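Local coordinates for mitogen-activated protein kinase kinase kinase 7 interacting protein 1 (Anopheles gambiae, PDB 2IRM) that probably acts as an adapter with a PP2C-like fold that binds the kinase TAK1 and triggers its autophosphorylation in JNK and NF-kappa-B signalling, at residues A[25-31]-A[326-331]; A[52-56]-A[349-353]; A[55-61]-A[152-158]; A[168-172]-A[254-258]. All blocks are in the same frame, centred on the assembly; numbering follows the deposited sequence.

How the interactions relate
From the N terminus, residues 25-31 open interaction 1, which closes only at helix 311-334. Strand 50-59 opens interactions 2 and 3 from overlapping stretches that share Ile-55 and Leu-56. Interaction 3 closes first, at 152-158; interaction 4 then runs in series with it, from 168-172 to 254-258. Both lie within the span of interaction 1; interaction 4 also lies within interaction 2, with which interaction 3 shares its start. Interactions 1 and 2 alternate and so cross. Interactions 3 and 4 build one sheet and touch where Ala-157 N lies 2.9 Å from Ile-172 O. Interaction 2 packs that sheet against the other, and interaction 1 fixes a hairpin of the second sheet to a helix, its centre about 34 Å from that of interaction 4.

Interaction 1. Residues A[25-31]-A[326-331]; sequences YKDDGRR and HHDTYM
Tyr-25 reaches from the end of its strand along one side of helix 311-334 and meets His-326, His-327 and Tyr-330 in an aromatic cluster. Its CB lies over the face of the Tyr-330 ring, 3.8 Å from Tyr-330 CE1, as a CH-pi contact. From there CG lies anti to the carbonyl carbon (chi1 -58°), which carries the ring along the helix. On the ring, CD2 meets Tyr-330 CG at 3.8 Å, an oblique approach. CD1 and CE1 meet the rim of His-327, with CD1 3.4 Å from His-327 CD2; the planes stand 77° apart, so the imidazole edge is directed at the tyrosine face. At the tip, Tyr-25 OH is hydrogen-bonded to His-326 ND1 at 2.7 Å, near the imidazole plane, and either atom could be the donor. His-327 is met on one face by Arg-31, whose NE lies 3.6 Å above the plane of the His-327 ring, over its centre. One residue after Tyr-330, Met-331 CE touches Gly-29 CA at 3.5 Å. The loop between strands 15-25 and 31-33 thus lies against helix 311-334, which is backed at His-326 by Glu-284 of helix 276-285, while Tyr-25 pairs through its backbone with Asn-343.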
loop_
_atom_site.group_PDB
_atom_site.type_symbol
_atom_site.label_atom_id
_atom_site.label_comp_id
_atom_site.label_asym_id
_atom_site.label_seq_id
_atom_site.Cartn_x
_atom_site.Cartn_y
_atom_site.Cartn_z
ATOM N N TYR A 25 -11.076 -8.872 14.821
ATOM C CA TYR A 25 -11.468 -10.212 15.249
ATOM C C TYR A 25 -11.766 -10.246 16.750
ATOM O O TYR A 25 -10.914 -9.887 17.560
ATOM C CB TYR A 25 -10.361 -11.234 14.939
ATOM C CG TYR A 25 -9.920 -11.368 13.486
ATOM C CD1 TYR A 25 -10.805 -11.148 12.428
ATOM C CD2 TYR A 25 -8.615 -11.767 13.177
ATOM C CE1 TYR A 25 -10.394 -11.300 11.107
ATOM C CE2 TYR A 25 -8.198 -11.919 11.860
ATOM C CZ TYR A 25 -9.094 -11.684 10.832
ATOM O OH TYR A 25 -8.685 -11.832 9.531
ATOM N N LYS A 26 -12.967 -10.672 17.126
ATOM C CA LYS A 26 -13.261 -10.878 18.541
ATOM C C LYS A 26 -12.813 -12.261 18.987
ATOM O O LYS A 26 -13.002 -13.252 18.269
ATOM C CB LYS A 26 -14.750 -10.671 18.872
ATOM C CG LYS A 26 -15.195 -9.214 19.111
ATOM C CD LYS A 26 -14.369 -8.497 20.191
ATOM C CE LYS A 26 -13.218 -7.694 19.572
ATOM N NZ LYS A 26 -12.095 -7.426 20.524
ATOM N N ASP A 27 -12.213 -12.305 20.178
ATOM C CA ASP A 27 -11.846 -13.558 20.838
ATOM C C ASP A 27 -13.056 -14.486 20.896
ATOM O O ASP A 27 -12.947 -15.682 20.619
ATOM C CB ASP A 27 -11.298 -13.273 22.243
ATOM C CG ASP A 27 -11.390 -14.482 23.164
ATOM O OD1 ASP A 27 -12.440 -14.649 23.838
ATOM O OD2 ASP A 27 -10.403 -15.255 23.218
ATOM N N ASP A 28 -14.198 -13.907 21.260
ATOM C CA ASP A 28 -15.503 -14.555 21.195
ATOM C C ASP A 28 -15.655 -15.460 19.955
ATOM O O ASP A 28 -15.907 -16.653 20.089
ATOM C CB ASP A 28 -16.585 -13.457 21.279
ATOM C CG ASP A 28 -17.848 -13.780 20.470
ATOM O OD1 ASP A 28 -18.249 -14.969 20.410
ATOM O OD2 ASP A 28 -18.457 -12.815 19.897
ATOM N N GLY A 29 -15.456 -14.896 18.767
ATOM C CA GLY A 29 -15.673 -15.607 17.504
ATOM C C GLY A 29 -16.221 -14.648 16.463
ATOM O O GLY A 29 -15.834 -14.687 15.290
ATOM N N ARG A 30 -17.132 -13.789 16.923
ATOM C CA ARG A 30 -17.711 -12.697 16.146
ATOM C C ARG A 30 -16.622 -11.780 15.572
ATOM O O ARG A 30 -15.453 -11.867 15.967
ATOM C CB ARG A 30 -18.661 -11.909 17.060
ATOM C CG ARG A 30 -19.857 -11.262 16.380
ATOM C CD ARG A 30 -21.080 -11.248 17.282
ATOM N NE ARG A 30 -21.782 -12.533 17.273
ATOM C CZ ARG A 30 -23.025 -12.722 16.800
ATOM N NH1 ARG A 30 -23.744 -11.701 16.289
ATOM N NH2 ARG A 30 -23.558 -13.938 16.845
ATOM N N ARG A 31 -16.999 -10.920 14.627
ATOM C CA ARG A 31 -16.055 -9.960 14.038
ATOM C C ARG A 31 -16.652 -8.562 13.990
ATOM O O ARG A 31 -17.846 -8.377 14.221
ATOM C CB ARG A 31 -15.638 -10.380 12.625
ATOM C CG ARG A 31 -14.952 -11.728 12.523
ATOM C CD ARG A 31 -14.601 -12.033 11.085
ATOM N NE ARG A 31 -14.577 -13.470 10.813
ATOM C CZ ARG A 31 -14.435 -14.008 9.604
ATOM N NH1 ARG A 31 -14.295 -13.234 8.531
ATOM N NH2 ARG A 31 -14.434 -15.332 9.469
ATOM N N HIS A 326 -6.694 -16.327 6.803
ATOM C CA HIS A 326 -6.160 -15.448 7.835
ATOM C C HIS A 326 -6.892 -15.651 9.155
ATOM O O HIS A 326 -6.258 -15.796 10.195
ATOM C CB HIS A 326 -6.235 -13.980 7.388
ATOM C CG HIS A 326 -5.451 -13.036 8.249
ATOM N ND1 HIS A 326 -6.037 -12.245 9.214
ATOM C CD2 HIS A 326 -4.127 -12.747 8.284
ATOM C CE1 HIS A 326 -5.110 -11.513 9.806
ATOM N NE2 HIS A 326 -3.942 -11.800 9.261
ATOM N N HIS A 327 -8.220 -15.673 9.113
ATOM C CA HIS A 327 -8.998 -15.808 10.334
ATOM C C HIS A 327 -8.967 -17.244 10.866
ATOM O O HIS A 327 -9.211 -17.471 12.053
ATOM C CB HIS A 327 -10.428 -15.309 10.127
ATOM C CG HIS A 327 -11.266 -15.340 11.368
ATOM N ND1 HIS A 327 -12.098 -16.395 11.679
ATOM C CD2 HIS A 327 -11.398 -14.448 12.378
ATOM C CE1 HIS A 327 -12.715 -16.145 12.821
ATOM N NE2 HIS A 327 -12.304 -14.972 13.269
ATOM N N ASP A 328 -8.655 -18.206 9.999
ATOM C CA ASP A 328 -8.416 -19.582 10.445
ATOM C C ASP A 328 -7.097 -19.672 11.192
ATOM O O ASP A 328 -7.014 -20.341 12.215
ATOM C CB ASP A 328 -8.401 -20.567 9.275
ATOM C CG ASP A 328 -9.771 -20.778 8.670
ATOM O OD1 ASP A 328 -10.779 -20.538 9.368
ATOM O OD2 ASP A 328 -9.834 -21.185 7.490
ATOM N N THR A 329 -6.075 -18.997 10.667
ATOM C CA THR A 329 -4.770 -18.936 11.309
ATOM C C THR A 329 -4.902 -18.289 12.683
ATOM O O THR A 329 -4.295 -18.757 13.647
ATOM C CB THR A 329 -3.748 -18.181 10.442
ATOM O OG1 THR A 329 -3.640 -18.825 9.169
ATOM C CG2 THR A 329 -2.374 -18.165 11.091
ATOM N N TYR A 330 -5.710 -17.235 12.771
ATOM C CA TYR A 330 -6.040 -16.624 14.061
ATOM C C TYR A 330 -6.807 -17.592 14.964
ATOM O O TYR A 330 -6.459 -17.768 16.132
ATOM C CB TYR A 330 -6.832 -15.319 13.879
ATOM C CG TYR A 330 -7.519 -14.818 15.141
ATOM C CD1 TYR A 330 -8.878 -15.050 15.355
ATOM C CD2 TYR A 330 -6.814 -14.115 16.117
ATOM C CE1 TYR A 330 -9.516 -14.594 16.509
ATOM C CE2 TYR A 330 -7.447 -13.657 17.276
ATOM C CZ TYR A 330 -8.796 -13.901 17.461
ATOM O OH TYR A 330 -9.434 -13.452 18.592
ATOM N N MET A 331 -7.847 -18.215 14.420
ATOM C CA MET A 331 -8.675 -19.125 15.205
ATOM C C MET A 331 -7.958 -20.433 15.560
ATOM O O MET A 331 -8.273 -21.061 16.576
ATOM C CB MET A 331 -10.015 -19.390 14.509
ATOM C CG MET A 331 -11.027 -18.264 14.674
ATOM S SD MET A 331 -11.535 -18.012 16.387
ATOM C CE MET A 331 -12.520 -16.526 16.272
#

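Interaction 2. Residues A[52-56]-A[349-353]; sequences LYAIL and TLLIR
Tyr-53 and Ile-55 of one sheet face Leu-351, Thr-349 and Arg-353 of the other across the interior of the beta sandwich that forms the core of the PP2C fold. The evidence is in the axes: the two strand segments approach to 8.7 Å, too far apart for backbone pairing, and run 168° apart, nearly antiparallel. Each strand has its backbone partners elsewhere, Ile-55 with Val-158 for example, so no backbone bond joins the two segments and side chains fill the gap.

The apolar contacts lie at the Thr-349 end and the middle. Ile-55 CD1 meets Thr-349 CG2 at 3.8 Å, the two side chains sliding past each other in opposite directions. Ile-55 CG1 is 4.3 Å from Leu-351 CD2. Thr-349 has CG2 anti to its own N (chi1 -70° for OG1), which presents the methyl to Ile-55 while the buried hydroxyl bonds to Asp-39.

Aromatic and polar contacts take over at the other end. The aliphatic part of Arg-353 crosses the Tyr-53 ring, with CG over one face toward the rim as a CH-pi contact, and the guanidinium plane stands 87° from the ring. The contact ends in a hydrogen bond from Arg-353 NE to Tyr-53 OH, modelled at 2.8 Å, although the position of that oxygen is less certain.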
loop_
_atom_site.group_PDB
_atom_site.type_symbol
_atom_site.label_atom_id
_atom_site.label_comp_id
_atom_site.label_asym_id
_atom_site.label_seq_id
_atom_site.Cartn_x
_atom_site.Cartn_y
_atom_site.Cartn_z
ATOM N N LEU A 52 -3.858 3.984 -15.831
ATOM C CA LEU A 52 -3.277 3.971 -14.496
ATOM C C LEU A 52 -3.929 2.900 -13.623
ATOM O O LEU A 52 -5.151 2.761 -13.590
ATOM C CB LEU A 52 -3.468 5.338 -13.841
ATOM C CG LEU A 52 -2.397 5.982 -12.960
ATOM C CD1 LEU A 52 -3.018 7.153 -12.191
ATOM C CD2 LEU A 52 -1.716 5.004 -12.000
ATOM N N TYR A 53 -3.095 2.135 -12.932
ATOM C CA TYR A 53 -3.555 1.203 -11.912
ATOM C C TYR A 53 -2.816 1.524 -10.617
ATOM O O TYR A 53 -1.577 1.547 -10.576
ATOM C CB TYR A 53 -3.333 -0.247 -12.347
ATOM C CG TYR A 53 -3.832 -0.518 -13.740
ATOM C CD1 TYR A 53 -5.176 -0.772 -13.981
ATOM C CD2 TYR A 53 -2.961 -0.494 -14.823
ATOM C CE1 TYR A 53 -5.638 -1.002 -15.263
ATOM C CE2 TYR A 53 -3.410 -0.719 -16.110
ATOM C CZ TYR A 53 -4.749 -0.975 -16.326
ATOM O OH TYR A 53 -5.195 -1.203 -17.608
ATOM N N ALA A 54 -3.587 1.797 -9.566
ATOM C CA ALA A 54 -3.037 2.276 -8.310
ATOM C C ALA A 54 -3.874 1.820 -7.130
ATOM O O ALA A 54 -5.096 1.755 -7.216
ATOM C CB ALA A 54 -2.954 3.789 -8.331
ATOM N N ILE A 55 -3.197 1.483 -6.038
ATOM C CA ILE A 55 -3.851 1.314 -4.747
ATOM C C ILE A 55 -3.144 2.193 -3.744
ATOM O O ILE A 55 -1.919 2.199 -3.648
ATOM C CB ILE A 55 -3.827 -0.130 -4.216
ATOM C CG1 ILE A 55 -4.283 -1.125 -5.277
ATOM C CG2 ILE A 55 -4.720 -0.243 -2.991
ATOM C CD1 ILE A 55 -4.038 -2.560 -4.881
ATOM N N LEU A 56 -3.935 2.947 -3.004
ATOM C CA LEU A 56 -3.407 3.788 -1.956
ATOM C C LEU A 56 -4.026 3.360 -0.651
ATOM O O LEU A 56 -5.254 3.444 -0.476
ATOM C CB LEU A 56 -3.690 5.254 -2.248
ATOM C CG LEU A 56 -2.703 5.731 -3.301
ATOM C CD1 LEU A 56 -3.315 5.612 -4.694
ATOM C CD2 LEU A 56 -2.280 7.148 -2.994
ATOM N N THR A 349 -7.061 -5.513 -0.537
ATOM C CA THR A 349 -7.391 -5.173 -1.912
ATOM C C THR A 349 -6.449 -5.841 -2.885
ATOM O O THR A 349 -5.234 -5.821 -2.703
ATOM C CB THR A 349 -7.430 -3.650 -2.137
ATOM O OG1 THR A 349 -8.567 -3.108 -1.457
ATOM C CG2 THR A 349 -7.547 -3.310 -3.623
ATOM N N LEU A 350 -7.038 -6.429 -3.918
ATOM C CA LEU A 350 -6.303 -7.110 -4.958
ATOM C C LEU A 350 -6.690 -6.586 -6.347
ATOM O O LEU A 350 -7.873 -6.522 -6.695
ATOM C CB LEU A 350 -6.560 -8.607 -4.842
ATOM C CG LEU A 350 -5.766 -9.546 -5.741
ATOM C CD1 LEU A 350 -4.285 -9.285 -5.634
ATOM C CD2 LEU A 350 -6.076 -10.981 -5.390
ATOM N N LEU A 351 -5.688 -6.193 -7.128
ATOM C CA LEU A 351 -5.900 -5.773 -8.507
ATOM C C LEU A 351 -5.106 -6.637 -9.462
ATOM O O LEU A 351 -3.875 -6.684 -9.374
ATOM C CB LEU A 351 -5.493 -4.315 -8.696
ATOM C CG LEU A 351 -6.626 -3.302 -8.868
ATOM C CD1 LEU A 351 -7.537 -3.253 -7.640
ATOM C CD2 LEU A 351 -6.060 -1.935 -9.157
ATOM N N ILE A 352 -5.800 -7.322 -10.370
ATOM C CA ILE A 352 -5.115 -8.065 -11.423
ATOM C C ILE A 352 -5.376 -7.467 -12.805
ATOM O O ILE A 352 -6.471 -7.598 -13.358
ATOM C CB ILE A 352 -5.443 -9.571 -11.408
ATOM C CG1 ILE A 352 -5.039 -10.194 -10.075
ATOM C CG2 ILE A 352 -4.711 -10.294 -12.530
ATOM C CD1 ILE A 352 -6.193 -10.427 -9.154
ATOM N N ARG A 353 -4.357 -6.797 -13.338
ATOM C CA ARG A 353 -4.361 -6.340 -14.713
ATOM C C ARG A 353 -3.844 -7.484 -15.570
ATOM O O ARG A 353 -2.729 -7.963 -15.363
ATOM C CB ARG A 353 -3.490 -5.095 -14.870
ATOM C CG ARG A 353 -3.315 -4.598 -16.301
ATOM C CD ARG A 353 -4.639 -4.490 -17.058
ATOM N NE ARG A 353 -4.504 -3.775 -18.326
ATOM C CZ ARG A 353 -4.073 -4.314 -19.466
ATOM N NH1 ARG A 353 -3.717 -5.592 -19.524
ATOM N NH2 ARG A 353 -3.992 -3.566 -20.558
#

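Interaction 3. Residues A[55-61]-A[152-158]; sequences ILSGHNG and SVGSSAV
Ile-55 and Val-158 begin a regular antiparallel pairing that runs to His-59 and Gly-154 and joins strands 50-59 and 154-163. Three hydrogen-bonded pairs satisfy the inward N-H and C=O groups of both strands. Ile-55 N donates to Val-158 O at 2.9 Å, and Val-158 N to Ile-55 O at 2.8 Å. Ser-57 and Ser-156 also bond in both directions, but both bonds are bent to about 134°. His-59 N gives a straight bond to Gly-154 O (2.7 Å, 173°), whereas the return bond from Gly-154 N to His-59 O is longer, at 3.3 Å.

Ser-156 O accepts twice: Ser-57 N and Ser-155 OG reach it from opposite faces of the carbonyl plane, the hydroxyl at 2.7 Å from Ser-156 O. Ser-155 OG, anti to its own N (chi1 -176°), is set on the carbonyl side, within reach of the next residue's oxygen. Past the paired region, Asn-60 ND2 donates to Ser-152 O at 3.2 Å, from above the carbonyl plane. Other hydroxyls look elsewhere: Ser-57 OG bonds to Asp-39 and Ser-276 N, and Ser-156 OG to Asn-174 N. Between the polar pairs, Leu-56 CG packs on Ala-157 CB at 3.8 Å.

Ser-57 to His-59 reads SGH where active PP2C enzymes typically carry a DGH sequence whose aspartate binds metal; a serine hydroxyl in place of that aspartate is consistent with a pseudophosphatase.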
loop_
_atom_site.group_PDB
_atom_site.type_symbol
_atom_site.label_atom_id
_atom_site.label_comp_id
_atom_site.label_asym_id
_atom_site.label_seq_id
_atom_site.Cartn_x
_atom_site.Cartn_y
_atom_site.Cartn_z
ATOM N N ILE A 55 -3.197 1.483 -6.038
ATOM C CA ILE A 55 -3.851 1.314 -4.747
ATOM C C ILE A 55 -3.144 2.193 -3.744
ATOM O O ILE A 55 -1.919 2.199 -3.648
ATOM C CB ILE A 55 -3.827 -0.130 -4.216
ATOM C CG1 ILE A 55 -4.283 -1.125 -5.277
ATOM C CG2 ILE A 55 -4.720 -0.243 -2.991
ATOM C CD1 ILE A 55 -4.038 -2.560 -4.881
ATOM N N LEU A 56 -3.935 2.947 -3.004
ATOM C CA LEU A 56 -3.407 3.788 -1.956
ATOM C C LEU A 56 -4.026 3.360 -0.651
ATOM O O LEU A 56 -5.254 3.444 -0.476
ATOM C CB LEU A 56 -3.690 5.254 -2.248
ATOM C CG LEU A 56 -2.703 5.731 -3.301
ATOM C CD1 LEU A 56 -3.315 5.612 -4.694
ATOM C CD2 LEU A 56 -2.280 7.148 -2.994
ATOM N N SER A 57 -3.174 2.871 0.250
ATOM C CA SER A 57 -3.638 2.343 1.517
ATOM C C SER A 57 -3.508 3.391 2.583
ATOM O O SER A 57 -2.410 3.762 2.957
ATOM C CB SER A 57 -2.846 1.104 1.884
ATOM O OG SER A 57 -3.170 0.041 1.005
ATOM N N GLY A 58 -4.643 3.886 3.055
ATOM C CA GLY A 58 -4.648 4.909 4.089
ATOM C C GLY A 58 -4.306 4.309 5.440
ATOM O O GLY A 58 -4.790 3.223 5.779
ATOM N N HIS A 59 -3.465 5.011 6.200
ATOM C CA HIS A 59 -3.115 4.605 7.558
ATOM C C HIS A 59 -3.698 5.533 8.626
ATOM O O HIS A 59 -3.467 6.747 8.603
ATOM C CB HIS A 59 -1.600 4.499 7.696
ATOM C CG HIS A 59 -0.999 3.475 6.792
ATOM N ND1 HIS A 59 -0.042 3.785 5.847
ATOM C CD2 HIS A 59 -1.247 2.149 6.664
ATOM C CE1 HIS A 59 0.286 2.689 5.187
ATOM N NE2 HIS A 59 -0.428 1.681 5.665
ATOM N N ASN A 60 -4.444 4.950 9.560
ATOM C CA ASN A 60 -5.142 5.703 10.615
ATOM C C ASN A 60 -6.149 6.711 10.075
ATOM O O ASN A 60 -6.763 7.455 10.841
ATOM C CB ASN A 60 -4.168 6.418 11.558
ATOM C CG ASN A 60 -3.026 5.535 11.991
ATOM O OD1 ASN A 60 -3.224 4.527 12.676
ATOM N ND2 ASN A 60 -1.813 5.911 11.599
ATOM N N GLY A 61 -6.315 6.733 8.758
ATOM C CA GLY A 61 -7.229 7.663 8.128
ATOM C C GLY A 61 -7.271 7.496 6.628
ATOM O O GLY A 61 -6.339 6.959 6.020
ATOM N N SER A 152 -1.235 11.829 12.511
ATOM C CA SER A 152 -0.589 10.541 12.350
ATOM C C SER A 152 -1.123 9.885 11.086
ATOM O O SER A 152 -0.699 8.779 10.728
ATOM C CB SER A 152 -0.903 9.633 13.540
ATOM O OG SER A 152 -2.213 9.079 13.425
ATOM N N VAL A 153 -2.075 10.553 10.431
ATOM C CA VAL A 153 -2.696 10.019 9.221
ATOM C C VAL A 153 -1.745 10.167 8.040
ATOM O O VAL A 153 -1.176 11.235 7.833
ATOM C CB VAL A 153 -4.062 10.699 8.903
ATOM C CG1 VAL A 153 -4.622 10.203 7.578
ATOM C CG2 VAL A 153 -5.080 10.435 10.022
ATOM N N GLY A 154 -1.573 9.081 7.293
ATOM C CA GLY A 154 -0.796 9.083 6.061
ATOM C C GLY A 154 -1.241 7.955 5.152
ATOM O O GLY A 154 -2.291 7.354 5.381
ATOM N N SER A 155 -0.447 7.655 4.124
ATOM C CA SER A 155 -0.819 6.603 3.177
ATOM C C SER A 155 0.334 5.926 2.444
ATOM O O SER A 155 1.239 6.590 1.934
ATOM C CB SER A 155 -1.806 7.135 2.141
ATOM O OG SER A 155 -2.236 6.097 1.285
ATOM N N SER A 156 0.288 4.598 2.392
ATOM C CA SER A 156 1.121 3.850 1.465
ATOM C C SER A 156 0.501 3.995 0.092
ATOM O O SER A 156 -0.678 4.342 -0.020
ATOM C CB SER A 156 1.167 2.375 1.853
ATOM O OG SER A 156 2.134 2.154 2.856
ATOM N N ALA A 157 1.281 3.707 -0.947
ATOM C CA ALA A 157 0.829 3.862 -2.331
ATOM C C ALA A 157 1.544 2.903 -3.271
ATOM O O ALA A 157 2.745 2.679 -3.127
ATOM C CB ALA A 157 1.063 5.289 -2.782
ATOM N N VAL A 158 0.821 2.338 -4.232
ATOM C CA VAL A 158 1.472 1.637 -5.344
ATOM C C VAL A 158 0.780 1.997 -6.640
ATOM O O VAL A 158 -0.409 1.732 -6.799
ATOM C CB VAL A 158 1.454 0.109 -5.174
ATOM C CG1 VAL A 158 0.021 -0.406 -5.080
ATOM C CG2 VAL A 158 2.202 -0.569 -6.316
#

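Interaction 4. Residues A[168-172]-A[254-258]; sequences YLGNI and FEPEI
Strand 166-172, of the sheet that also holds strands 50-59 and 154-163, takes strand 257-263 as its neighbour, and Asn-171 with Glu-257 marks the start of that antiparallel pairing. Two bonds close the pair: Asn-171 N donates to Glu-257 O at 2.9 Å (162°), and Glu-257 N returns to Asn-171 O at 2.8 Å (172°). Beside it, Gly-170 and Ile-258 form the non-hydrogen-bonded pair, where Gly-170 CA makes a CA-H...O contact with Glu-257 O at 3.2 Å. Glycine leaves only its CA facing Ile-258 CG1, which lies 4.0 Å away.

On the N-terminal side of Glu-257 the contact becomes apolar. Ile-172 CB meets Pro-256 CB at 4.0 Å. The CG1 branch of Ile-172, anti to its N (chi1 -170°), carries CD1 on toward Phe-254, where Ile-172 CD1 and Phe-254 CD1 are 3.7 Å apart and the two side chains cross at about a right angle. Phe-254 also touches Glu-102 of helix 87-108, and Ile-258 touches Arg-95 of the same helix.

Pro-256 brings a ring rather than a backbone bond, so Ile-172, Pro-256 and Phe-254 continue the contact by apolar side chains, while Ile-172 finds its backbone partner in Ala-157 of strand 154-163, on the other side of strand 166-172.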
loop_
_atom_site.group_PDB
_atom_site.type_symbol
_atom_site.label_atom_id
_atom_site.label_comp_id
_atom_site.label_asym_id
_atom_site.label_seq_id
_atom_site.Cartn_x
_atom_site.Cartn_y
_atom_site.Cartn_z
ATOM N N TYR A 168 5.453 1.500 -16.049
ATOM C CA TYR A 168 6.210 2.295 -15.098
ATOM C C TYR A 168 5.594 2.054 -13.752
ATOM O O TYR A 168 4.384 1.862 -13.653
ATOM C CB TYR A 168 6.112 3.771 -15.454
ATOM C CG TYR A 168 6.804 4.105 -16.744
ATOM C CD1 TYR A 168 6.199 3.840 -17.975
ATOM C CD2 TYR A 168 8.074 4.672 -16.744
ATOM C CE1 TYR A 168 6.840 4.132 -19.171
ATOM C CE2 TYR A 168 8.723 4.974 -17.940
ATOM C CZ TYR A 168 8.098 4.699 -19.145
ATOM O OH TYR A 168 8.738 4.991 -20.322
ATOM N N LEU A 169 6.409 2.063 -12.710
ATOM C CA LEU A 169 5.914 1.698 -11.397
ATOM C C LEU A 169 6.512 2.582 -10.315
ATOM O O LEU A 169 7.729 2.647 -10.148
ATOM C CB LEU A 169 6.211 0.218 -11.133
ATOM C CG LEU A 169 5.542 -0.540 -9.975
ATOM C CD1 LEU A 169 6.229 -0.251 -8.635
ATOM C CD2 LEU A 169 4.038 -0.284 -9.887
ATOM N N GLY A 170 5.651 3.269 -9.585
ATOM C CA GLY A 170 6.096 4.112 -8.493
ATOM C C GLY A 170 5.396 3.657 -7.239
ATOM O O GLY A 170 4.165 3.578 -7.220
ATOM N N ASN A 171 6.167 3.331 -6.200
ATOM C CA ASN A 171 5.581 2.909 -4.929
ATOM C C ASN A 171 6.272 3.527 -3.722
ATOM O O ASN A 171 7.442 3.898 -3.790
ATOM C CB ASN A 171 5.541 1.373 -4.819
ATOM C CG ASN A 171 6.709 0.792 -4.004
ATOM O OD1 ASN A 171 6.658 0.750 -2.769
ATOM N ND2 ASN A 171 7.748 0.320 -4.696
ATOM N N ILE A 172 5.515 3.637 -2.632
ATOM C CA ILE A 172 6.033 4.013 -1.325
ATOM C C ILE A 172 5.249 3.261 -0.251
ATOM O O ILE A 172 4.026 3.104 -0.350
ATOM C CB ILE A 172 5.978 5.534 -1.085
ATOM C CG1 ILE A 172 6.743 5.908 0.181
ATOM C CG2 ILE A 172 4.551 6.024 -1.006
ATOM C CD1 ILE A 172 7.221 7.351 0.220
ATOM N N PHE A 254 10.512 10.236 3.335
ATOM C CA PHE A 254 9.707 10.246 2.115
ATOM C C PHE A 254 10.648 10.079 0.945
ATOM O O PHE A 254 11.262 11.046 0.489
ATOM C CB PHE A 254 8.881 11.536 1.975
ATOM C CG PHE A 254 7.976 11.559 0.762
ATOM C CD1 PHE A 254 6.727 10.944 0.794
ATOM C CD2 PHE A 254 8.369 12.201 -0.407
ATOM C CE1 PHE A 254 5.892 10.967 -0.316
ATOM C CE2 PHE A 254 7.532 12.225 -1.525
ATOM C CZ PHE A 254 6.295 11.608 -1.475
ATOM N N GLU A 255 10.781 8.842 0.479
ATOM C CA GLU A 255 11.635 8.554 -0.659
ATOM C C GLU A 255 11.104 7.349 -1.423
ATOM O O GLU A 255 11.552 6.229 -1.199
ATOM C CB GLU A 255 13.062 8.339 -0.194
ATOM C CG GLU A 255 14.056 8.459 -1.319
ATOM C CD GLU A 255 15.121 9.497 -1.030
ATOM O OE1 GLU A 255 15.797 9.939 -1.994
ATOM O OE2 GLU A 255 15.264 9.881 0.161
ATOM N N PRO A 256 10.123 7.580 -2.318
ATOM C CA PRO A 256 9.448 6.529 -3.070
ATOM C C PRO A 256 10.377 5.890 -4.068
ATOM O O PRO A 256 11.425 6.444 -4.356
ATOM C CB PRO A 256 8.362 7.292 -3.813
ATOM C CG PRO A 256 8.899 8.654 -3.940
ATOM C CD PRO A 256 9.586 8.907 -2.661
ATOM N N GLU A 257 9.991 4.733 -4.588
ATOM C CA GLU A 257 10.820 4.004 -5.540
ATOM C C GLU A 257 10.148 3.984 -6.909
ATOM O O GLU A 257 8.948 3.683 -7.012
ATOM C CB GLU A 257 11.045 2.573 -5.059
ATOM C CG GLU A 257 12.333 1.939 -5.561
ATOM C CD GLU A 257 13.490 2.147 -4.602
ATOM O OE1 GLU A 257 14.643 2.258 -5.091
ATOM O OE2 GLU A 257 13.247 2.199 -3.363
ATOM N N ILE A 258 10.928 4.293 -7.949
ATOM C CA ILE A 258 10.401 4.389 -9.305
ATOM C C ILE A 258 11.173 3.546 -10.311
ATOM O O ILE A 258 12.349 3.786 -10.570
ATOM C CB ILE A 258 10.323 5.853 -9.779
ATOM C CG1 ILE A 258 9.180 6.572 -9.068
ATOM C CG2 ILE A 258 10.081 5.927 -11.279
ATOM C CD1 ILE A 258 9.330 8.038 -9.046
#